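Local coordinates for protein carboxypeptidase A inhibitor (Ascaris suum, PDB 3FJU) that inhibits carboxypeptidase A and is a secreted, disulfide-rich protease inhibitor of the I44 family, at residues V1-C10 against C16-S24. Sequence-based numbering, arbitrary orientation.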
# COMPACT_ATOMS: atom_id res chain seq x y z
N VAL B 1 -11.71 -21.52 21.79
CA VAL B 1 -11.14 -22.52 20.85
C VAL B 1 -11.31 -23.95 21.36
O VAL B 1 -11.18 -24.23 22.56
CB VAL B 1 -9.63 -22.25 20.55
CG1 VAL B 1 -8.77 -22.58 21.78
CG2 VAL B 1 -9.14 -23.06 19.37
N ARG B 2 -11.61 -24.86 20.44
CA ARG B 2 -11.59 -26.28 20.73
C ARG B 2 -10.64 -26.93 19.75
O ARG B 2 -10.80 -26.81 18.54
CB ARG B 2 -12.99 -26.88 20.62
CG ARG B 2 -13.03 -28.38 20.83
CD ARG B 2 -14.43 -28.91 20.63
NE ARG B 2 -15.16 -28.81 21.87
CZ ARG B 2 -15.46 -29.85 22.64
NH1 ARG B 2 -15.13 -31.08 22.25
NH2 ARG B 2 -16.12 -29.67 23.77
N LYS B 3 -9.62 -27.59 20.29
CA LYS B 3 -8.64 -28.31 19.49
C LYS B 3 -9.19 -29.67 19.05
O LYS B 3 -10.08 -30.25 19.72
CB LYS B 3 -7.35 -28.49 20.28
CG LYS B 3 -6.69 -27.19 20.70
CD LYS B 3 -6.12 -26.41 19.50
CE LYS B 3 -4.96 -27.15 18.83
NZ LYS B 3 -4.61 -26.53 17.52
N CYS B 4 -8.65 -30.17 17.94
CA CYS B 4 -9.16 -31.40 17.32
C CYS B 4 -8.08 -32.05 16.47
O CYS B 4 -7.10 -31.39 16.07
CB CYS B 4 -10.38 -31.09 16.44
SG CYS B 4 -10.05 -29.84 15.17
N LEU B 5 -8.27 -33.34 16.18
CA LEU B 5 -7.47 -34.07 15.21
C LEU B 5 -8.35 -34.61 14.08
O LEU B 5 -7.86 -34.87 12.97
CB LEU B 5 -6.67 -35.20 15.87
CG LEU B 5 -5.69 -34.83 17.00
CD1 LEU B 5 -5.12 -36.09 17.63
CD2 LEU B 5 -4.57 -33.91 16.50
N SER B 6 -9.64 -34.78 14.37
CA SER B 6 -10.64 -35.18 13.39
C SER B 6 -11.98 -34.55 13.78
O SER B 6 -12.15 -34.05 14.90
CB SER B 6 -10.75 -36.71 13.29
OG SER B 6 -11.41 -37.27 14.42
N ASP B 7 -12.95 -34.65 12.87
CA ASP B 7 -14.26 -34.03 13.04
C ASP B 7 -15.00 -34.54 14.27
O ASP B 7 -15.87 -33.81 14.85
CB ASP B 7 -15.14 -34.23 11.81
CG ASP B 7 -14.61 -33.52 10.56
OD1 ASP B 7 -13.61 -32.75 10.64
OD2 ASP B 7 -15.19 -33.77 9.47
N THR B 8 -14.65 -35.76 14.69
CA THR B 8 -15.30 -36.38 15.84
C THR B 8 -14.84 -35.80 17.17
O THR B 8 -15.44 -36.08 18.20
CB THR B 8 -15.18 -37.95 15.85
OG1 THR B 8 -13.81 -38.33 15.94
CG2 THR B 8 -15.81 -38.57 14.59
N ASP B 9 -13.79 -34.97 17.15
CA ASP B 9 -13.35 -34.22 18.34
C ASP B 9 -14.12 -32.90 18.51
O ASP B 9 -14.01 -32.22 19.55
CB ASP B 9 -11.85 -33.93 18.27
CG ASP B 9 -11.02 -35.19 18.18
OD1 ASP B 9 -11.37 -36.18 18.87
OD2 ASP B 9 -10.06 -35.21 17.40
N CYS B 10 -14.91 -32.54 17.51
CA CYS B 10 -15.67 -31.30 17.57
C CYS B 10 -17.10 -31.53 18.08
O CYS B 10 -17.54 -32.69 18.27
CB CYS B 10 -15.62 -30.59 16.20
SG CYS B 10 -13.91 -30.16 15.70
N CYS B 16 -13.16 -30.20 11.98
CA CYS B 16 -11.76 -29.97 12.31
C CYS B 16 -11.00 -29.37 11.13
O CYS B 16 -10.90 -29.99 10.05
CB CYS B 16 -11.09 -31.26 12.76
SG CYS B 16 -9.50 -30.94 13.57
N VAL B 17 -10.50 -28.16 11.32
CA VAL B 17 -9.66 -27.52 10.31
C VAL B 17 -8.26 -28.15 10.41
O VAL B 17 -7.57 -27.99 11.42
CB VAL B 17 -9.62 -25.98 10.50
CG1 VAL B 17 -8.74 -25.34 9.41
CG2 VAL B 17 -11.04 -25.40 10.43
N GLN B 18 -7.84 -28.85 9.36
CA GLN B 18 -6.60 -29.61 9.48
C GLN B 18 -5.33 -28.77 9.52
O GLN B 18 -4.36 -29.16 10.17
CB GLN B 18 -6.51 -30.70 8.41
CG GLN B 18 -7.45 -31.89 8.68
CD GLN B 18 -7.14 -32.66 9.96
OE1 GLN B 18 -5.98 -32.78 10.37
NE2 GLN B 18 -8.18 -33.17 10.60
N LYS B 19 -5.35 -27.61 8.87
CA LYS B 19 -4.16 -26.78 8.83
C LYS B 19 -3.74 -26.31 10.24
O LYS B 19 -2.55 -26.38 10.60
CB LYS B 19 -4.35 -25.60 7.88
CG LYS B 19 -3.08 -25.16 7.20
CD LYS B 19 -3.31 -24.10 6.13
CE LYS B 19 -3.64 -24.69 4.77
NZ LYS B 19 -3.40 -23.69 3.68
N ASN B 20 -4.71 -25.89 11.05
CA ASN B 20 -4.43 -25.38 12.40
C ASN B 20 -5.02 -26.19 13.56
O ASN B 20 -4.88 -25.81 14.71
CB ASN B 20 -4.74 -23.88 12.52
CG ASN B 20 -6.22 -23.55 12.30
OD1 ASN B 20 -7.01 -24.41 11.92
ND2 ASN B 20 -6.58 -22.28 12.51
N LYS B 21 -5.71 -27.29 13.24
CA LYS B 21 -6.24 -28.24 14.24
C LYS B 21 -7.19 -27.58 15.24
O LYS B 21 -7.08 -27.73 16.46
CB LYS B 21 -5.11 -28.99 14.96
CG LYS B 21 -4.23 -29.78 14.01
CD LYS B 21 -5.00 -30.89 13.33
CE LYS B 21 -4.04 -31.86 12.65
NZ LYS B 21 -3.69 -31.44 11.27
N ILE B 22 -8.13 -26.80 14.70
CA ILE B 22 -9.18 -26.24 15.52
C ILE B 22 -10.53 -26.53 14.90
O ILE B 22 -10.66 -26.73 13.68
CB ILE B 22 -9.05 -24.70 15.76
CG1 ILE B 22 -9.39 -23.90 14.49
CG2 ILE B 22 -7.65 -24.35 16.31
CD1 ILE B 22 -9.75 -22.43 14.74
N CYS B 23 -11.54 -26.57 15.77
CA CYS B 23 -12.91 -26.76 15.34
C CYS B 23 -13.49 -25.45 14.84
O CYS B 23 -13.21 -24.37 15.39
CB CYS B 23 -13.73 -27.27 16.52
SG CYS B 23 -13.22 -28.88 17.11
N SER B 24 -14.30 -25.53 13.78
CA SER B 24 -14.96 -24.37 13.21
C SER B 24 -16.24 -24.81 12.51
O SER B 24 -16.35 -25.96 12.06
CB SER B 24 -14.04 -23.68 12.19
OG SER B 24 -14.75 -22.69 11.47
O HOH W 1 -12.68 -23.93 17.98
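Lys3 and Ile22 form a single beta bridge, CA to CA 4.5 Å, in which Cys23 N donates to Arg2 O at 2.9 Å and Cys4 N to Lys21 O at 3.3 Å. A water beside this bridge accepts from Arg2 N and donates to Cys23 O. Lys3, bent at both chi2 and chi3 (-69° and -66°), curls its amine back over Lys21 O (NZ to O 2.9 Å), so that this carbonyl is gripped from opposite faces by Lys3 NZ and Cys4 N. The Val1 and Ile22 side chains cross at about a right angle, CG2 to CG2 3.6 Å. The N-terminal segment thus lies along the antiparallel hairpin 15-17/22-24, bridged to it at Lys3 alone; the hairpin turn carries a G1 bulge at Lys21 and Ile22 facing Val17. Two disulfides, Cys4-Cys16 and Cys10-Cys23, tie the segments; they lie against each other, Cys4 CB 3.7 Å from Cys23 SG, and the aliphatic chain of Arg2 runs over Cys23 SG. Past Cys4, Gln18 NE2 gives a nearly straight bond to Leu5 O (2.9 Å), its amide held by Lys21 NZ at OE1. Asp7 OD1 takes Cys16 N from above the carboxylate plane at 2.9 Å.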